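Local atomic coordinates of glutathione S-transferase family protein (Pseudomonas putida, PDB entry 3LXZ), a protein that probably catalyses the conjugation of reduced glutathione to a wide range of hydrophobic electrophiles. Residues S11-M16 with Y100-A105. Sequence-based numbering, arbitrary orientation.
Sequences SNYYNM and YIELPA
Asn12 and Tyr13 reach across the interdomain cleft of the glutathione transferase fold to share the carboxylate of Glu102, joining helix 12-23 of the thioredoxin-like domain to helix 84-106 of the all-helical domain. The axes of the two short helical segments come no closer than 13.5 Å, their N-to-C directions 147° apart, nearer antiparallel than parallel, so long polar side chains, not close helix packing, bridge the gap.

Two hydrogen bonds carry the contact, one to each carboxylate oxygen. The hydroxyl of Tyr13 donates to Glu102 OE1, OH to OE1 being a short 2.5 Å; OE1 sits at the ring edge, near the ring plane, yet is met from above the carboxylate plane, which stands 69° to the ring. Asn12 ND2 gives a fairly straight bond of 3.0 Å to Glu102 OE2 (N-H...acceptor angle 155°), again from above the carboxylate. Glu102 gets there with CG anti to its backbone N and a bend at chi2.

Charge and further polar partners complete the grip: OE1 also forms a salt bridge with Arg106, a glutathione-binding residue, and OE2 accepts from Tyr109. A glutamine in place of Glu102 would probably leave Arg106 without its charged mate and set the new NH2 against an N-H donor, that of Asn12 or of Arg106.

Beyond these bonds there is little packing: the Leu103 CD2 methyl lies 3.5 Å from Tyr13 OH, and only 160 Å² is buried in all. At the helix start, Ser11, which also binds glutathione, serves as N-cap, its OG accepting from Tyr14 N at 3.1 Å.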
loop_
_atom_site.group_PDB
_atom_site.type_symbol
_atom_site.label_atom_id
_atom_site.label_comp_id
_atom_site.label_asym_id
_atom_site.label_seq_id
_atom_site.Cartn_x
_atom_site.Cartn_y
_atom_site.Cartn_z
ATOM N N SER A 11 -4.612 6.652 17.007
ATOM C CA SER A 11 -4.297 6.235 15.619
ATOM C C SER A 11 -4.598 4.757 15.394
ATOM O O SER A 11 -4.018 3.896 16.063
ATOM C CB SER A 11 -2.831 6.493 15.259
ATOM O OG SER A 11 -2.530 5.765 14.062
ATOM N N ASN A 12 -5.483 4.464 14.440
ATOM C CA ASN A 12 -5.771 3.075 14.089
ATOM C C ASN A 12 -4.540 2.284 13.608
ATOM O O ASN A 12 -4.315 1.154 14.055
ATOM C CB ASN A 12 -6.953 2.979 13.114
ATOM C CG ASN A 12 -6.657 3.598 11.733
ATOM O OD1 ASN A 12 -5.895 4.558 11.606
ATOM N ND2 ASN A 12 -7.282 3.036 10.704
ATOM N N TYR A 13 -3.708 2.895 12.763
ATOM C CA TYR A 13 -2.490 2.220 12.288
ATOM C C TYR A 13 -1.520 1.952 13.456
ATOM O O TYR A 13 -0.855 0.931 13.488
ATOM C CB TYR A 13 -1.802 3.092 11.235
ATOM C CG TYR A 13 -2.449 3.070 9.864
ATOM C CD1 TYR A 13 -2.270 1.991 8.999
ATOM C CD2 TYR A 13 -3.219 4.159 9.417
ATOM C CE1 TYR A 13 -2.853 1.978 7.733
ATOM C CE2 TYR A 13 -3.804 4.165 8.148
ATOM C CZ TYR A 13 -3.618 3.081 7.317
ATOM O OH TYR A 13 -4.202 3.072 6.071
ATOM N N TYR A 14 -1.467 2.859 14.429
ATOM C CA TYR A 14 -0.640 2.643 15.630
ATOM C C TYR A 14 -1.204 1.449 16.405
ATOM O O TYR A 14 -0.445 0.572 16.848
ATOM C CB TYR A 14 -0.650 3.907 16.493
ATOM C CG TYR A 14 0.067 3.836 17.852
ATOM C CD1 TYR A 14 1.439 4.081 17.953
ATOM C CD2 TYR A 14 -0.654 3.616 19.037
ATOM C CE1 TYR A 14 2.091 4.105 19.217
ATOM C CE2 TYR A 14 -0.005 3.618 20.323
ATOM C CZ TYR A 14 1.346 3.848 20.391
ATOM O OH TYR A 14 1.970 3.840 21.625
ATOM N N ASN A 15 -2.525 1.425 16.565
ATOM C CA ASN A 15 -3.157 0.359 17.353
ATOM C C ASN A 15 -2.947 -1.045 16.769
ATOM O O ASN A 15 -2.823 -2.040 17.503
ATOM C CB ASN A 15 -4.628 0.694 17.658
ATOM C CG ASN A 15 -4.761 1.744 18.755
ATOM O OD1 ASN A 15 -3.884 1.867 19.622
ATOM N ND2 ASN A 15 -5.852 2.501 18.727
HETATM N N MSE A 16 -2.860 -1.116 15.444
HETATM C CA MSE A 16 -2.535 -2.360 14.747
HETATM C C MSE A 16 -1.164 -2.891 15.144
HETATM O O MSE A 16 -1.046 -4.064 15.473
HETATM C CB MSE A 16 -2.624 -2.146 13.224
HETATM C CG MSE A 16 -4.028 -1.861 12.645
HETATM SE SE MSE A 16 -3.692 -1.303 10.781
HETATM C CE MSE A 16 -5.205 -0.057 10.460
ATOM N N TYR A 100 -8.120 -0.256 -0.117
ATOM C CA TYR A 100 -9.467 -0.211 -0.698
ATOM C C TYR A 100 -10.560 -0.035 0.318
ATOM O O TYR A 100 -11.739 0.166 -0.059
ATOM C CB TYR A 100 -9.755 -1.427 -1.610
ATOM C CG TYR A 100 -8.636 -1.640 -2.598
ATOM C CD1 TYR A 100 -8.200 -0.590 -3.407
ATOM C CD2 TYR A 100 -7.983 -2.855 -2.662
ATOM C CE1 TYR A 100 -7.119 -0.758 -4.295
ATOM C CE2 TYR A 100 -6.919 -3.053 -3.530
ATOM C CZ TYR A 100 -6.490 -1.995 -4.341
ATOM O OH TYR A 100 -5.435 -2.231 -5.190
ATOM N N ILE A 101 -10.188 -0.045 1.593
ATOM C CA ILE A 101 -11.160 0.228 2.677
ATOM C C ILE A 101 -10.654 1.349 3.565
ATOM O O ILE A 101 -11.291 2.394 3.654
ATOM C CB ILE A 101 -11.548 -1.029 3.477
ATOM C CG1 ILE A 101 -12.296 -2.008 2.551
ATOM C CG2 ILE A 101 -12.385 -0.627 4.707
ATOM C CD1 ILE A 101 -12.822 -3.245 3.244
ATOM N N GLU A 102 -9.467 1.180 4.152
ATOM C CA GLU A 102 -8.971 2.202 5.075
ATOM C C GLU A 102 -8.733 3.593 4.430
ATOM O O GLU A 102 -9.236 4.595 4.924
ATOM C CB GLU A 102 -7.731 1.712 5.811
ATOM C CG GLU A 102 -7.560 2.427 7.229
ATOM C CD GLU A 102 -7.149 3.902 7.201
ATOM O OE1 GLU A 102 -6.389 4.334 6.286
ATOM O OE2 GLU A 102 -7.552 4.631 8.147
ATOM N N LEU A 103 -7.980 3.642 3.325
ATOM C CA LEU A 103 -7.675 4.915 2.678
ATOM C C LEU A 103 -8.911 5.631 2.162
ATOM O O LEU A 103 -9.073 6.826 2.434
ATOM C CB LEU A 103 -6.615 4.789 1.576
ATOM C CG LEU A 103 -5.215 4.329 2.073
ATOM C CD1 LEU A 103 -4.252 4.424 0.892
ATOM C CD2 LEU A 103 -4.726 5.140 3.267
ATOM N N PRO A 104 -9.816 4.927 1.464
ATOM C CA PRO A 104 -11.005 5.700 1.092
ATOM C C PRO A 104 -11.834 6.188 2.289
ATOM O O PRO A 104 -12.357 7.302 2.249
ATOM C CB PRO A 104 -11.827 4.748 0.227
ATOM C CG PRO A 104 -11.181 3.457 0.275
ATOM C CD PRO A 104 -9.835 3.555 0.921
ATOM N N ALA A 105 -12.009 5.375 3.321
ATOM C CA ALA A 105 -12.707 5.858 4.521
ATOM C C ALA A 105 -12.028 7.083 5.129
ATOM O O ALA A 105 -12.717 8.029 5.570
ATOM C CB ALA A 105 -12.847 4.763 5.553
#